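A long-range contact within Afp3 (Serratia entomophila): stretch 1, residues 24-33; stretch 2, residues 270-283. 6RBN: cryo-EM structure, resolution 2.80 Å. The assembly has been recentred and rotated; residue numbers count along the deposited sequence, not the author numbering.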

# COMPACT_ATOMS: atom_id res chain seq x y z
N ALA D 24 41.71 -40.45 -1.56
CA ALA D 24 42.16 -39.09 -1.29
C ALA D 24 42.00 -38.81 0.19
O ALA D 24 40.92 -39.01 0.75
CB ALA D 24 41.37 -38.07 -2.12
N SER D 25 43.08 -38.36 0.83
CA SER D 25 43.04 -38.00 2.24
C SER D 25 44.06 -36.90 2.49
O SER D 25 45.04 -36.78 1.77
CB SER D 25 43.32 -39.21 3.13
OG SER D 25 44.65 -39.67 2.96
N ALA D 26 43.80 -36.12 3.53
CA ALA D 26 44.68 -35.02 3.90
C ALA D 26 45.28 -35.15 5.28
O ALA D 26 46.14 -34.34 5.65
CB ALA D 26 43.94 -33.68 3.81
N THR D 27 44.87 -36.15 6.07
CA THR D 27 45.35 -36.32 7.42
C THR D 27 46.31 -37.48 7.59
O THR D 27 46.92 -37.62 8.65
CB THR D 27 44.17 -36.51 8.38
OG1 THR D 27 43.44 -37.68 8.01
CG2 THR D 27 43.24 -35.31 8.32
N ALA D 28 46.46 -38.33 6.57
CA ALA D 28 47.37 -39.47 6.62
C ALA D 28 48.18 -39.48 5.33
O ALA D 28 47.78 -40.09 4.34
CB ALA D 28 46.60 -40.77 6.82
N VAL D 29 49.31 -38.78 5.35
CA VAL D 29 50.24 -38.75 4.23
C VAL D 29 51.59 -39.24 4.74
O VAL D 29 52.32 -38.51 5.41
CB VAL D 29 50.36 -37.34 3.62
CG1 VAL D 29 51.33 -37.34 2.47
CG2 VAL D 29 49.00 -36.84 3.16
N PRO D 30 51.96 -40.49 4.46
CA PRO D 30 53.15 -41.08 5.06
C PRO D 30 54.42 -40.87 4.22
O PRO D 30 54.38 -40.42 3.08
CB PRO D 30 52.79 -42.57 5.12
CG PRO D 30 51.88 -42.75 3.99
CD PRO D 30 51.09 -41.51 3.85
N LEU D 31 55.55 -41.23 4.83
CA LEU D 31 56.87 -41.15 4.20
C LEU D 31 57.58 -42.50 4.40
O LEU D 31 58.30 -42.70 5.38
CB LEU D 31 57.69 -40.01 4.77
CG LEU D 31 59.11 -39.84 4.21
CD1 LEU D 31 59.09 -39.49 2.75
CD2 LEU D 31 59.88 -38.83 5.00
N PHE D 32 57.39 -43.41 3.46
CA PHE D 32 57.96 -44.75 3.60
C PHE D 32 59.45 -44.71 3.31
O PHE D 32 59.86 -44.45 2.17
CB PHE D 32 57.24 -45.73 2.69
CG PHE D 32 55.79 -45.88 3.00
CD1 PHE D 32 55.38 -46.58 4.11
CD2 PHE D 32 54.84 -45.35 2.16
CE1 PHE D 32 54.05 -46.73 4.41
CE2 PHE D 32 53.50 -45.51 2.44
CZ PHE D 32 53.11 -46.19 3.57
N VAL D 33 60.26 -44.98 4.32
CA VAL D 33 61.71 -45.07 4.19
C VAL D 33 62.04 -46.55 4.08
O VAL D 33 62.02 -47.28 5.07
CB VAL D 33 62.43 -44.41 5.36
CG1 VAL D 33 63.93 -44.57 5.22
CG2 VAL D 33 62.05 -42.95 5.45
N PRO D 270 54.25 -54.40 9.88
CA PRO D 270 52.87 -53.99 9.57
C PRO D 270 52.68 -52.50 9.33
O PRO D 270 51.54 -52.09 9.11
CB PRO D 270 52.11 -54.44 10.83
CG PRO D 270 53.10 -54.36 11.91
CD PRO D 270 54.42 -54.74 11.30
N SER D 271 53.73 -51.68 9.34
CA SER D 271 53.55 -50.23 9.28
C SER D 271 53.06 -49.75 7.92
O SER D 271 52.43 -48.69 7.84
CB SER D 271 54.85 -49.52 9.64
OG SER D 271 55.15 -49.68 11.00
N ALA D 272 53.35 -50.49 6.85
CA ALA D 272 52.85 -50.10 5.54
C ALA D 272 51.36 -50.35 5.43
O ALA D 272 50.66 -49.68 4.65
CB ALA D 272 53.61 -50.85 4.45
N LEU D 273 50.84 -51.31 6.19
CA LEU D 273 49.41 -51.60 6.15
C LEU D 273 48.64 -50.69 7.09
O LEU D 273 47.52 -50.28 6.78
CB LEU D 273 49.16 -53.07 6.50
CG LEU D 273 49.39 -54.17 5.46
CD1 LEU D 273 50.86 -54.51 5.29
CD2 LEU D 273 48.60 -55.40 5.84
N ILE D 274 49.21 -50.38 8.25
CA ILE D 274 48.52 -49.53 9.23
C ILE D 274 48.48 -48.09 8.74
O ILE D 274 47.52 -47.35 9.02
CB ILE D 274 49.19 -49.68 10.61
CG1 ILE D 274 49.16 -51.13 11.06
CG2 ILE D 274 48.47 -48.87 11.66
CD1 ILE D 274 47.78 -51.72 11.18
N ALA D 275 49.48 -47.67 7.97
CA ALA D 275 49.43 -46.36 7.34
C ALA D 275 48.33 -46.30 6.28
O ALA D 275 47.79 -45.23 6.00
CB ALA D 275 50.78 -46.02 6.71
N GLY D 276 47.99 -47.45 5.70
CA GLY D 276 46.84 -47.50 4.82
C GLY D 276 45.52 -47.38 5.55
O GLY D 276 44.62 -46.67 5.11
N VAL D 277 45.39 -48.05 6.70
CA VAL D 277 44.09 -48.09 7.36
C VAL D 277 43.84 -46.82 8.15
O VAL D 277 42.72 -46.59 8.63
CB VAL D 277 43.96 -49.33 8.27
CG1 VAL D 277 44.28 -50.59 7.49
CG2 VAL D 277 44.81 -49.20 9.51
N TYR D 278 44.86 -45.97 8.33
CA TYR D 278 44.59 -44.64 8.87
C TYR D 278 43.87 -43.79 7.84
O TYR D 278 42.94 -43.05 8.18
CB TYR D 278 45.88 -43.94 9.32
CG TYR D 278 46.48 -44.43 10.61
CD1 TYR D 278 45.92 -45.47 11.33
CD2 TYR D 278 47.57 -43.76 11.16
CE1 TYR D 278 46.48 -45.88 12.52
CE2 TYR D 278 48.12 -44.16 12.35
CZ TYR D 278 47.57 -45.22 13.03
OH TYR D 278 48.12 -45.62 14.22
N GLY D 279 44.30 -43.86 6.58
CA GLY D 279 43.65 -43.08 5.54
C GLY D 279 42.25 -43.58 5.23
O GLY D 279 41.38 -42.81 4.81
N LYS D 280 42.02 -44.88 5.41
CA LYS D 280 40.68 -45.42 5.22
C LYS D 280 39.75 -45.00 6.35
O LYS D 280 38.58 -44.67 6.11
CB LYS D 280 40.74 -46.95 5.13
CG LYS D 280 39.42 -47.61 4.83
CD LYS D 280 39.53 -49.11 4.90
CE LYS D 280 40.26 -49.67 3.70
NZ LYS D 280 40.26 -51.16 3.73
N THR D 281 40.25 -44.99 7.58
CA THR D 281 39.42 -44.65 8.73
C THR D 281 39.11 -43.16 8.77
O THR D 281 37.98 -42.76 9.08
CB THR D 281 40.11 -45.10 10.02
OG1 THR D 281 40.38 -46.50 9.95
CG2 THR D 281 39.24 -44.84 11.24
N ASP D 282 40.10 -42.33 8.45
CA ASP D 282 39.90 -40.88 8.50
C ASP D 282 38.97 -40.40 7.40
O ASP D 282 38.23 -39.43 7.58
CB ASP D 282 41.25 -40.16 8.41
CG ASP D 282 42.15 -40.47 9.59
OD1 ASP D 282 41.62 -40.83 10.66
OD2 ASP D 282 43.38 -40.36 9.44
N GLY D 283 39.00 -41.07 6.24
CA GLY D 283 38.11 -40.69 5.16
C GLY D 283 36.67 -41.09 5.43
O GLY D 283 35.74 -40.39 5.02

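The contact is mainly apolar, with one hydrogen bond near its end, and it buries 342 Å² summed over both sides. Helix 271-283 runs antiparallel to strand 31-33 (176° between their directions, closest axis approach 10.4 Å), so ascending numbers in one stretch meet descending numbers in the other: the CA of Phe32 lies 7.6 Å from the CA of Ala272, and the CA of Ala28 only 5.3 Å from the CA of Gly279.

The apolar packing rests on Ala28, Pro30 and Phe32, alternate residues whose CA-to-CB bonds all point toward the helix, whereas that of Val29 points away. Phe32, with chi1 at -62° (m), carries its ring to the first turn of the helix. Its CZ lies 3.9 Å from Ala275 CB and its CE1 4.1 Å from Ala272 CB; both alanines lie obliquely to the ring, and the ring also comes close to the backbone, with Phe32 CE1 3.8 Å from Ala272 CA. Ser271 O sits at the ring edge, 4.3 Å from Phe32 CE1. Pro30 adds a looser contact, CB to Ala275 CB at 4.3 Å, so Ala275 serves two partners.

The closest backbone approach falls at Gly279. Ala28 CB reaches Gly279 N at 3.9 Å and Tyr278 CB at 4.1 Å, although the Tyr278 side chain then leads away. Ser25 OG lies 4.4 Å from Gly279 CA, a distance of packing rather than hydrogen bonding; a CB modelled on Gly279 would find room beside it, so this contact does not explain the glycine.

The polar link is the hydrogen bond from Thr27 OG1 to Asp282 OD2, 3.0 Å long. Thr27 (chi1 61°, p) and Asp282 (chi1 -64°, m) both direct their CA-to-CB bonds toward the opposing stretch, and both are partly exposed, which suits polar groups beside a buried apolar contact.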